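Side-chain contacts in salicylate 5-hydroxylase, large oxygenase component (Ralstonia sp., PDB 7C8Z), which hydroxylates salicylate at C5 to give gentisate, as the iron-containing oxygenase component of a multicomponent, NADH-dependent enzyme: residues A65-Y70 with K270-A275; R210-R215 with V339-I344; E236-P241 with A321-I326. All blocks are in the same frame, centred on the assembly; numbering follows the deposited sequence.

Contact 1: A65-Y70 with K270-A275; sequences ANHWCY and KFRHAA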
loop_
_atom_site.group_PDB
_atom_site.type_symbol
_atom_site.label_atom_id
_atom_site.label_comp_id
_atom_site.label_asym_id
_atom_site.label_seq_id
_atom_site.Cartn_x
_atom_site.Cartn_y
_atom_site.Cartn_z
ATOM N N ALA A 65 4.852 8.377 -30.334
ATOM C CA ALA A 65 4.976 9.020 -31.634
ATOM C C ALA A 65 6.444 9.259 -31.953
ATOM O O ALA A 65 7.230 9.600 -31.065
ATOM C CB ALA A 65 4.206 10.342 -31.674
ATOM N N ASN A 66 6.801 9.064 -33.223
ATOM C CA ASN A 66 8.105 9.426 -33.776
ATOM C C ASN A 66 9.259 8.666 -33.132
ATOM O O ASN A 66 10.415 9.089 -33.237
ATOM C CB ASN A 66 8.358 10.936 -33.665
ATOM C CG ASN A 66 7.425 11.748 -34.539
ATOM O OD1 ASN A 66 6.615 12.529 -34.040
ATOM N ND2 ASN A 66 7.533 11.569 -35.856
ATOM N N HIS A 67 8.986 7.541 -32.475
ATOM C CA HIS A 67 10.050 6.809 -31.805
ATOM C C HIS A 67 9.783 5.318 -31.881
ATOM O O HIS A 67 8.638 4.878 -31.764
ATOM C CB HIS A 67 10.182 7.232 -30.339
ATOM C CG HIS A 67 10.686 8.626 -30.161
ATOM N ND1 HIS A 67 9.846 9.717 -30.099
ATOM C CD2 HIS A 67 11.944 9.112 -30.048
ATOM C CE1 HIS A 67 10.565 10.814 -29.951
ATOM N NE2 HIS A 67 11.841 10.475 -29.915
ATOM N N TRP A 68 10.853 4.551 -32.066
ATOM C CA TRP A 68 10.810 3.110 -31.893
ATOM C C TRP A 68 11.087 2.810 -30.430
ATOM O O TRP A 68 12.065 3.309 -29.864
ATOM C CB TRP A 68 11.844 2.406 -32.771
ATOM C CG TRP A 68 11.624 2.549 -34.238
ATOM C CD1 TRP A 68 12.247 3.424 -35.072
ATOM C CD2 TRP A 68 10.739 1.774 -35.056
ATOM N NE1 TRP A 68 11.799 3.250 -36.359
ATOM C CE2 TRP A 68 10.873 2.242 -36.375
ATOM C CE3 TRP A 68 9.843 0.731 -34.797
ATOM C CZ2 TRP A 68 10.148 1.706 -37.434
ATOM C CZ3 TRP A 68 9.124 0.200 -35.850
ATOM C CH2 TRP A 68 9.279 0.689 -37.153
ATOM N N CYS A 69 10.236 1.997 -29.823
ATOM C CA CYS A 69 10.405 1.615 -28.433
ATOM C C CYS A 69 10.600 0.110 -28.360
ATOM O O CYS A 69 10.016 -0.645 -29.145
ATOM C CB CYS A 69 9.205 2.041 -27.586
ATOM S SG CYS A 69 8.997 3.834 -27.485
ATOM N N TYR A 70 11.447 -0.313 -27.431
ATOM C CA TYR A 70 11.837 -1.711 -27.324
ATOM C C TYR A 70 10.658 -2.563 -26.872
ATOM O O TYR A 70 9.902 -2.180 -25.972
ATOM C CB TYR A 70 12.999 -1.838 -26.336
ATOM C CG TYR A 70 13.458 -3.243 -26.033
ATOM C CD1 TYR A 70 14.383 -3.881 -26.848
ATOM C CD2 TYR A 70 12.992 -3.923 -24.914
ATOM C CE1 TYR A 70 14.816 -5.159 -26.567
ATOM C CE2 TYR A 70 13.418 -5.205 -24.628
ATOM C CZ TYR A 70 14.334 -5.815 -25.459
ATOM O OH TYR A 70 14.776 -7.089 -25.192
ATOM N N LYS A 270 20.431 13.828 -33.410
ATOM C CA LYS A 270 19.499 14.602 -32.604
ATOM C C LYS A 270 19.819 14.561 -31.111
ATOM O O LYS A 270 19.021 15.056 -30.309
ATOM C CB LYS A 270 18.070 14.099 -32.838
ATOM C CG LYS A 270 17.593 14.232 -34.277
ATOM C CD LYS A 270 16.103 14.537 -34.336
ATOM C CE LYS A 270 15.835 16.038 -34.280
ATOM N NZ LYS A 270 14.385 16.345 -34.115
ATOM N N PHE A 271 20.962 13.985 -30.725
ATOM C CA PHE A 271 21.460 13.942 -29.351
ATOM C C PHE A 271 20.592 13.089 -28.434
ATOM O O PHE A 271 20.726 13.178 -27.204
ATOM C CB PHE A 271 21.593 15.339 -28.732
ATOM C CG PHE A 271 22.376 16.304 -29.568
ATOM C CD1 PHE A 271 23.552 15.915 -30.185
ATOM C CD2 PHE A 271 21.942 17.610 -29.723
ATOM C CE1 PHE A 271 24.278 16.809 -30.952
ATOM C CE2 PHE A 271 22.661 18.509 -30.489
ATOM C CZ PHE A 271 23.832 18.106 -31.104
ATOM N N ARG A 272 19.701 12.266 -28.986
ATOM C CA ARG A 272 18.801 11.470 -28.164
ATOM C C ARG A 272 19.404 10.119 -27.789
ATOM O O ARG A 272 19.324 9.701 -26.629
ATOM C CB ARG A 272 17.464 11.281 -28.889
ATOM C CG ARG A 272 17.614 10.801 -30.319
ATOM C CD ARG A 272 16.336 10.955 -31.112
ATOM N NE ARG A 272 16.447 10.291 -32.406
ATOM C CZ ARG A 272 15.514 10.338 -33.347
ATOM N NH1 ARG A 272 14.399 11.026 -33.136
ATOM N NH2 ARG A 272 15.696 9.700 -34.495
ATOM N N HIS A 273 19.988 9.417 -28.755
ATOM C CA HIS A 273 20.620 8.136 -28.488
ATOM C C HIS A 273 22.101 8.349 -28.218
ATOM O O HIS A 273 22.703 9.311 -28.699
ATOM C CB HIS A 273 20.432 7.173 -29.662
ATOM C CG HIS A 273 19.069 7.217 -30.276
ATOM N ND1 HIS A 273 17.926 7.461 -29.544
ATOM C CD2 HIS A 273 18.666 7.045 -31.557
ATOM C CE1 HIS A 273 16.878 7.436 -30.348
ATOM N NE2 HIS A 273 17.300 7.186 -31.575
ATOM N N ALA A 274 22.697 7.431 -27.460
ATOM C CA ALA A 274 24.102 7.614 -27.117
ATOM C C ALA A 274 24.783 6.268 -26.938
ATOM O O ALA A 274 24.136 5.240 -26.736
ATOM C CB ALA A 274 24.271 8.464 -25.851
ATOM N N ALA A 275 26.109 6.290 -27.036
ATOM C CA ALA A 275 26.929 5.108 -26.812
ATOM C C ALA A 275 28.162 5.527 -26.031
ATOM O O ALA A 275 28.891 6.426 -26.460
ATOM C CB ALA A 275 27.328 4.443 -28.136
#
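His67 and Arg272 bring together two backbones that stay well apart, their CA atoms 10.6 Å from each other, the closest such pair between 65-70 and 270-275. Both residues sit in loop just before a strand begins, at Cys69 in one segment and Ala274 in the other, so the gap is spanned chiefly by side chains. The ring of His67 and the guanidinium of Arg272 approach obliquely, their planes 61° apart, with NE2 of His67 4.1 Å from NH1 of Arg272. Too long for a bond, this approach is mediated by the hydroxyl of Tyr435 on helix 427-440, which is hydrogen-bonded to both nitrogens. On the far side of the imidazole, ND1 of His67 donates to Ala65 O at 2.8 Å, within the plane of that carbonyl, which fixes the rotation of the ring. Arg272 starts with CG tucked between the backbone N and carbonyl carbon (chi1 50°) and then runs straight to NE, so its terminus reaches the 65-70 loop. Lys270 CD lies above one guanidinium face, toward its rim, 4.1 Å from the plane. NE forms a salt bridge with Asp268, while NH2 donates to the carbonyl of Phe199. The contact thus joins the Rieske part of the chain, at the approach to strand 69-73, to the catalytic domain through a buried polar cluster. The tyrosine hydroxyl accepts from Arg272 NH1 and so can give its own proton to NE2; with the positive arginine nearby, this would favour a neutral His67 protonated on ND1, while Asp268 would offset the arginine's charge.

Contact 2: R210-R215 with V339-I344; sequences RVFNGR and VSTRHI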
loop_
_atom_site.group_PDB
_atom_site.type_symbol
_atom_site.label_atom_id
_atom_site.label_comp_id
_atom_site.label_asym_id
_atom_site.label_seq_id
_atom_site.Cartn_x
_atom_site.Cartn_y
_atom_site.Cartn_z
ATOM N N ARG A 210 26.859 -4.288 -33.260
ATOM C CA ARG A 210 28.011 -4.875 -32.598
ATOM C C ARG A 210 27.577 -5.864 -31.526
ATOM O O ARG A 210 28.163 -6.949 -31.398
ATOM C CB ARG A 210 28.876 -3.769 -31.997
ATOM C CG ARG A 210 29.965 -4.283 -31.105
ATOM C CD ARG A 210 30.500 -3.196 -30.205
ATOM N NE ARG A 210 31.607 -3.694 -29.403
ATOM C CZ ARG A 210 31.508 -4.013 -28.118
ATOM N NH1 ARG A 210 30.350 -3.880 -27.492
ATOM N NH2 ARG A 210 32.568 -4.464 -27.459
ATOM N N VAL A 211 26.534 -5.524 -30.763
ATOM C CA VAL A 211 26.010 -6.491 -29.802
ATOM C C VAL A 211 25.135 -7.523 -30.505
ATOM O O VAL A 211 25.328 -8.734 -30.346
ATOM C CB VAL A 211 25.246 -5.761 -28.682
ATOM C CG1 VAL A 211 24.281 -6.706 -28.005
ATOM C CG2 VAL A 211 26.212 -5.193 -27.660
ATOM N N PHE A 212 24.162 -7.062 -31.291
ATOM C CA PHE A 212 23.271 -7.944 -32.044
ATOM C C PHE A 212 23.868 -8.163 -33.433
ATOM O O PHE A 212 23.461 -7.554 -34.424
ATOM C CB PHE A 212 21.873 -7.349 -32.121
ATOM C CG PHE A 212 21.277 -7.020 -30.783
ATOM C CD1 PHE A 212 20.858 -8.028 -29.929
ATOM C CD2 PHE A 212 21.124 -5.703 -30.383
ATOM C CE1 PHE A 212 20.303 -7.728 -28.698
ATOM C CE2 PHE A 212 20.567 -5.394 -29.153
ATOM C CZ PHE A 212 20.159 -6.406 -28.310
ATOM N N ASN A 213 24.858 -9.054 -33.503
ATOM C CA ASN A 213 25.651 -9.224 -34.713
ATOM C C ASN A 213 25.121 -10.316 -35.633
ATOM O O ASN A 213 25.847 -10.757 -36.531
ATOM C CB ASN A 213 27.112 -9.512 -34.356
ATOM C CG ASN A 213 27.316 -10.895 -33.745
ATOM O OD1 ASN A 213 26.361 -11.636 -33.499
ATOM N ND2 ASN A 213 28.575 -11.253 -33.515
ATOM N N GLY A 214 23.883 -10.753 -35.445
ATOM C CA GLY A 214 23.285 -11.751 -36.297
ATOM C C GLY A 214 23.258 -13.148 -35.715
ATOM O O GLY A 214 22.514 -13.996 -36.222
ATOM N N ARG A 215 24.056 -13.418 -34.686
ATOM C CA ARG A 215 23.955 -14.698 -34.002
ATOM C C ARG A 215 22.572 -14.835 -33.374
ATOM O O ARG A 215 21.931 -13.846 -33.014
ATOM C CB ARG A 215 25.023 -14.804 -32.912
ATOM C CG ARG A 215 26.454 -14.859 -33.399
ATOM C CD ARG A 215 27.417 -14.719 -32.227
ATOM N NE ARG A 215 27.521 -13.333 -31.781
ATOM C CZ ARG A 215 28.219 -12.924 -30.725
ATOM N NH1 ARG A 215 28.883 -13.803 -29.982
ATOM N NH2 ARG A 215 28.256 -11.631 -30.413
ATOM N N VAL A 339 25.794 -9.412 -21.032
ATOM C CA VAL A 339 25.109 -8.683 -22.086
ATOM C C VAL A 339 23.606 -8.798 -21.850
ATOM O O VAL A 339 23.064 -9.903 -21.660
ATOM C CB VAL A 339 25.513 -9.160 -23.497
ATOM C CG1 VAL A 339 25.271 -10.640 -23.684
ATOM C CG2 VAL A 339 24.794 -8.346 -24.562
ATOM N N SER A 340 22.943 -7.645 -21.824
ATOM C CA SER A 340 21.545 -7.591 -21.431
ATOM C C SER A 340 20.884 -6.399 -22.099
ATOM O O SER A 340 21.547 -5.465 -22.553
ATOM C CB SER A 340 21.391 -7.494 -19.909
ATOM O OG SER A 340 21.700 -6.188 -19.454
ATOM N N THR A 341 19.562 -6.453 -22.180
ATOM C CA THR A 341 18.783 -5.254 -22.443
ATOM C C THR A 341 18.058 -4.867 -21.164
ATOM O O THR A 341 17.742 -5.717 -20.331
ATOM C CB THR A 341 17.787 -5.429 -23.602
ATOM O OG1 THR A 341 16.873 -6.487 -23.308
ATOM C CG2 THR A 341 18.515 -5.740 -24.904
ATOM N N ARG A 342 17.870 -3.566 -20.983
ATOM C CA ARG A 342 17.243 -2.997 -19.797
ATOM C C ARG A 342 16.109 -2.102 -20.271
ATOM O O ARG A 342 16.350 -1.048 -20.874
ATOM C CB ARG A 342 18.249 -2.217 -18.964
ATOM C CG ARG A 342 19.540 -2.962 -18.723
ATOM C CD ARG A 342 20.581 -2.029 -18.160
ATOM N NE ARG A 342 21.835 -2.716 -17.887
ATOM C CZ ARG A 342 22.862 -2.149 -17.271
ATOM N NH1 ARG A 342 22.774 -0.885 -16.871
ATOM N NH2 ARG A 342 23.973 -2.843 -17.052
ATOM N N HIS A 343 14.882 -2.535 -20.013
ATOM C CA HIS A 343 13.678 -1.927 -20.551
ATOM C C HIS A 343 13.075 -0.992 -19.510
ATOM O O HIS A 343 12.844 -1.406 -18.365
ATOM C CB HIS A 343 12.688 -3.030 -20.939
ATOM C CG HIS A 343 11.478 -2.549 -21.678
ATOM N ND1 HIS A 343 10.441 -3.390 -22.019
ATOM C CD2 HIS A 343 11.140 -1.325 -22.148
ATOM C CE1 HIS A 343 9.513 -2.704 -22.662
ATOM N NE2 HIS A 343 9.913 -1.449 -22.754
ATOM N N ILE A 344 12.865 0.273 -19.906
ATOM C CA ILE A 344 12.226 1.283 -19.065
ATOM C C ILE A 344 10.729 1.274 -19.332
ATOM O O ILE A 344 10.293 1.386 -20.484
ATOM C CB ILE A 344 12.808 2.680 -19.335
ATOM C CG1 ILE A 344 14.284 2.743 -18.960
ATOM C CG2 ILE A 344 12.035 3.742 -18.555
ATOM C CD1 ILE A 344 14.891 4.074 -19.261
#
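The ring of Phe212 meets Thr341 at its edge: the CG2 methyl of the threonine lies in the ring plane, 3.8 Å from CZ, and the two side chains cross at about a right angle. One face of the same ring is occupied by its neighbour Val211, whose CG1 stands 3.9 Å above the ring centre. That methyl has a second role, since Val211 CG1 also packs against Val339 CG2 at 3.8 Å, the two valines sliding past each other in opposite directions. With CG1 anti to the backbone N (chi1 158°), Val211 places one methyl between the aromatic ring and the strand. Thr341 divides its branches: CG2 serves the phenylalanine, whereas OG1 is hydrogen-bonded to Tyr70 OH. Beyond the helix end, the guanidinium of Arg215 takes Asn213 OD1 at its edge, the oxygen lying in the guanidinium plane and NE donating to it at 2.7 Å. Asn213 OD1 also accepts from the backbone N of Arg215 at 3.1 Å, closing an Asx turn through Gly214, whose backbone angles favour glycine. Arg215 further makes cation-pi contacts with Phe361 and Trp315. Ile332 of the adjacent strand 330-335 touches both Val211 and Phe212 and extends the apolar floor beneath them. The last turn of helix 196-211 and the residue that leaves it thereby back the antiparallel sheet on the face away from helix 232-238, in a catalytic domain of the helix-grip fold known from Rieske oxygenases.

Contact 3: E236-P241 with A321-I326; sequences ENIKDP and AVMTTI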
loop_
_atom_site.group_PDB
_atom_site.type_symbol
_atom_site.label_atom_id
_atom_site.label_comp_id
_atom_site.label_asym_id
_atom_site.label_seq_id
_atom_site.Cartn_x
_atom_site.Cartn_y
_atom_site.Cartn_z
ATOM N N GLU A 236 19.601 9.389 -18.203
ATOM C CA GLU A 236 20.716 10.163 -17.671
ATOM C C GLU A 236 21.787 9.255 -17.090
ATOM O O GLU A 236 22.978 9.409 -17.387
ATOM C CB GLU A 236 20.220 11.123 -16.590
ATOM C CG GLU A 236 19.339 12.243 -17.073
ATOM C CD GLU A 236 18.972 13.192 -15.953
ATOM O OE1 GLU A 236 19.688 13.216 -14.931
ATOM O OE2 GLU A 236 17.963 13.911 -16.090
ATOM N N ASN A 237 21.371 8.268 -16.289
ATOM C CA ASN A 237 22.350 7.465 -15.564
ATOM C C ASN A 237 23.250 6.696 -16.519
ATOM O O ASN A 237 24.433 6.490 -16.224
ATOM C CB ASN A 237 21.640 6.511 -14.600
ATOM C CG ASN A 237 22.602 5.816 -13.655
ATOM O OD1 ASN A 237 23.003 6.374 -12.636
ATOM N ND2 ASN A 237 22.979 4.591 -13.991
ATOM N N ILE A 238 22.730 6.305 -17.684
ATOM C CA ILE A 238 23.550 5.624 -18.673
ATOM C C ILE A 238 24.063 6.588 -19.731
ATOM O O ILE A 238 24.796 6.182 -20.643
ATOM C CB ILE A 238 22.782 4.437 -19.289
ATOM C CG1 ILE A 238 22.072 3.669 -18.180
ATOM C CG2 ILE A 238 23.720 3.466 -19.996
ATOM C CD1 ILE A 238 23.031 3.056 -17.173
ATOM N N LYS A 239 23.717 7.869 -19.615
ATOM C CA LYS A 239 24.403 8.946 -20.309
ATOM C C LYS A 239 25.362 9.694 -19.383
ATOM O O LYS A 239 25.840 10.776 -19.736
ATOM C CB LYS A 239 23.380 9.908 -20.921
ATOM C CG LYS A 239 22.465 9.262 -21.955
ATOM C CD LYS A 239 21.284 10.157 -22.308
ATOM C CE LYS A 239 20.351 9.492 -23.316
ATOM N NZ LYS A 239 21.056 8.969 -24.527
ATOM N N ASP A 240 25.662 9.125 -18.212
ATOM C CA ASP A 240 26.538 9.731 -17.213
ATOM C C ASP A 240 27.855 8.967 -17.197
ATOM O O ASP A 240 27.933 7.878 -16.609
ATOM C CB ASP A 240 25.870 9.684 -15.835
ATOM C CG ASP A 240 26.582 10.530 -14.797
ATOM O OD1 ASP A 240 27.774 10.855 -14.979
ATOM O OD2 ASP A 240 25.939 10.863 -13.778
ATOM N N PRO A 241 28.917 9.498 -17.788
ATOM C CA PRO A 241 30.131 8.695 -17.988
ATOM C C PRO A 241 31.122 8.725 -16.833
ATOM O O PRO A 241 31.959 7.824 -16.727
ATOM C CB PRO A 241 30.749 9.305 -19.256
ATOM C CG PRO A 241 30.011 10.615 -19.503
ATOM C CD PRO A 241 29.043 10.838 -18.378
ATOM N N ALA A 321 33.860 -2.318 -23.214
ATOM C CA ALA A 321 32.529 -2.082 -22.670
ATOM C C ALA A 321 31.811 -1.041 -23.513
ATOM O O ALA A 321 32.406 -0.028 -23.895
ATOM C CB ALA A 321 32.590 -1.618 -21.206
ATOM N N VAL A 322 30.532 -1.292 -23.804
ATOM C CA VAL A 322 29.701 -0.324 -24.517
ATOM C C VAL A 322 28.314 -0.292 -23.882
ATOM O O VAL A 322 27.622 -1.318 -23.821
ATOM C CB VAL A 322 29.587 -0.634 -26.024
ATOM C CG1 VAL A 322 28.664 0.368 -26.704
ATOM C CG2 VAL A 322 30.950 -0.614 -26.690
ATOM N N MET A 323 27.911 0.886 -23.419
ATOM C CA MET A 323 26.574 1.132 -22.885
ATOM C C MET A 323 25.828 1.996 -23.893
ATOM O O MET A 323 26.205 3.151 -24.115
ATOM C CB MET A 323 26.649 1.812 -21.520
ATOM C CG MET A 323 27.285 0.949 -20.449
ATOM S SD MET A 323 26.423 -0.620 -20.247
ATOM C CE MET A 323 24.854 -0.043 -19.603
ATOM N N THR A 324 24.785 1.447 -24.513
ATOM C CA THR A 324 24.075 2.128 -25.589
ATOM C C THR A 324 22.659 2.463 -25.142
ATOM O O THR A 324 21.869 1.565 -24.843
ATOM C CB THR A 324 24.050 1.267 -26.851
ATOM O OG1 THR A 324 25.392 1.032 -27.285
ATOM C CG2 THR A 324 23.270 1.961 -27.967
ATOM N N THR A 325 22.348 3.752 -25.075
ATOM C CA THR A 325 21.008 4.214 -24.743
ATOM C C THR A 325 20.236 4.494 -26.026
ATOM O O THR A 325 20.638 5.359 -26.818
ATOM C CB THR A 325 21.059 5.465 -23.866
ATOM O OG1 THR A 325 22.052 6.372 -24.368
ATOM C CG2 THR A 325 21.391 5.089 -22.433
ATOM N N ILE A 326 19.145 3.755 -26.235
ATOM C CA ILE A 326 18.214 4.009 -27.328
ATOM C C ILE A 326 16.982 4.676 -26.728
ATOM O O ILE A 326 16.208 4.049 -25.988
ATOM C CB ILE A 326 17.856 2.727 -28.093
ATOM C CG1 ILE A 326 19.096 2.177 -28.798
ATOM C CG2 ILE A 326 16.757 3.006 -29.112
ATOM C CD1 ILE A 326 18.838 0.925 -29.599
#
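Apolar packing centres on Ile238, at the end of helix 232-238, which faces Met323 and Thr325 on strand 321-326. Its CG2, anti to the backbone N, touches both ends of the methionine: CB and CE of Met323 each lie 3.7 Å from Ile238 CG2. The methionine can offer both because its chain folds back at chi2 and chi3. Thr325 CG2 packs beside Ile238 CB and CG2. The polar part is a single bond between the segments, Lys239 NZ donating to Thr325 OG1 at 2.8 Å, and it is the bend at the last torsion (chi4 -51°) that turns the ammonium onto the hydroxyl. NZ is gripped a second time by the carbonyl of Arg272, and Thr325 OG1 has a further, weak bond to Ala274 O, so these buried polar atoms are satisfied. The Ile238 side chain is about 5 Å from the iron held by His243, His248 and Asp389; Asp240 O is hydrogen-bonded to His243 ND1, while Asp240 OD2 forms a salt bridge with Arg113 and a hydrogen bond with the cluster ligand His133, both of a second subunit, the kind of bridge thought to carry electrons in related oxygenases. Around this pair, Ile331 of strand 330-335 adjoins Ile238, Met323 and Thr325, and Lys239 touches Ala274 of strand 274-278 and Leu428 and Met432 of helix 427-440.

All three contacts reach one antiparallel sheet of the catalytic domain, where strands 274-278 and 321-326 of contacts 1 and 3 are neighbours. Contact 1 is centred about 16 Å from contact 2 and 13 Å from contact 3; contacts 2 and 3 are also about 13 Å apart. Along the chain, 236-241 and 321-326 both fall between the segments of contact 2, whereas contact 1 interlaces with each of the others. Contacts 2 and 3 dress opposite faces of the sheet, helix 196-211 on one and the iron-side helix 232-238 on the other. Contact 1 attaches the Rieske domain to this core, tying both domains of the subunit together.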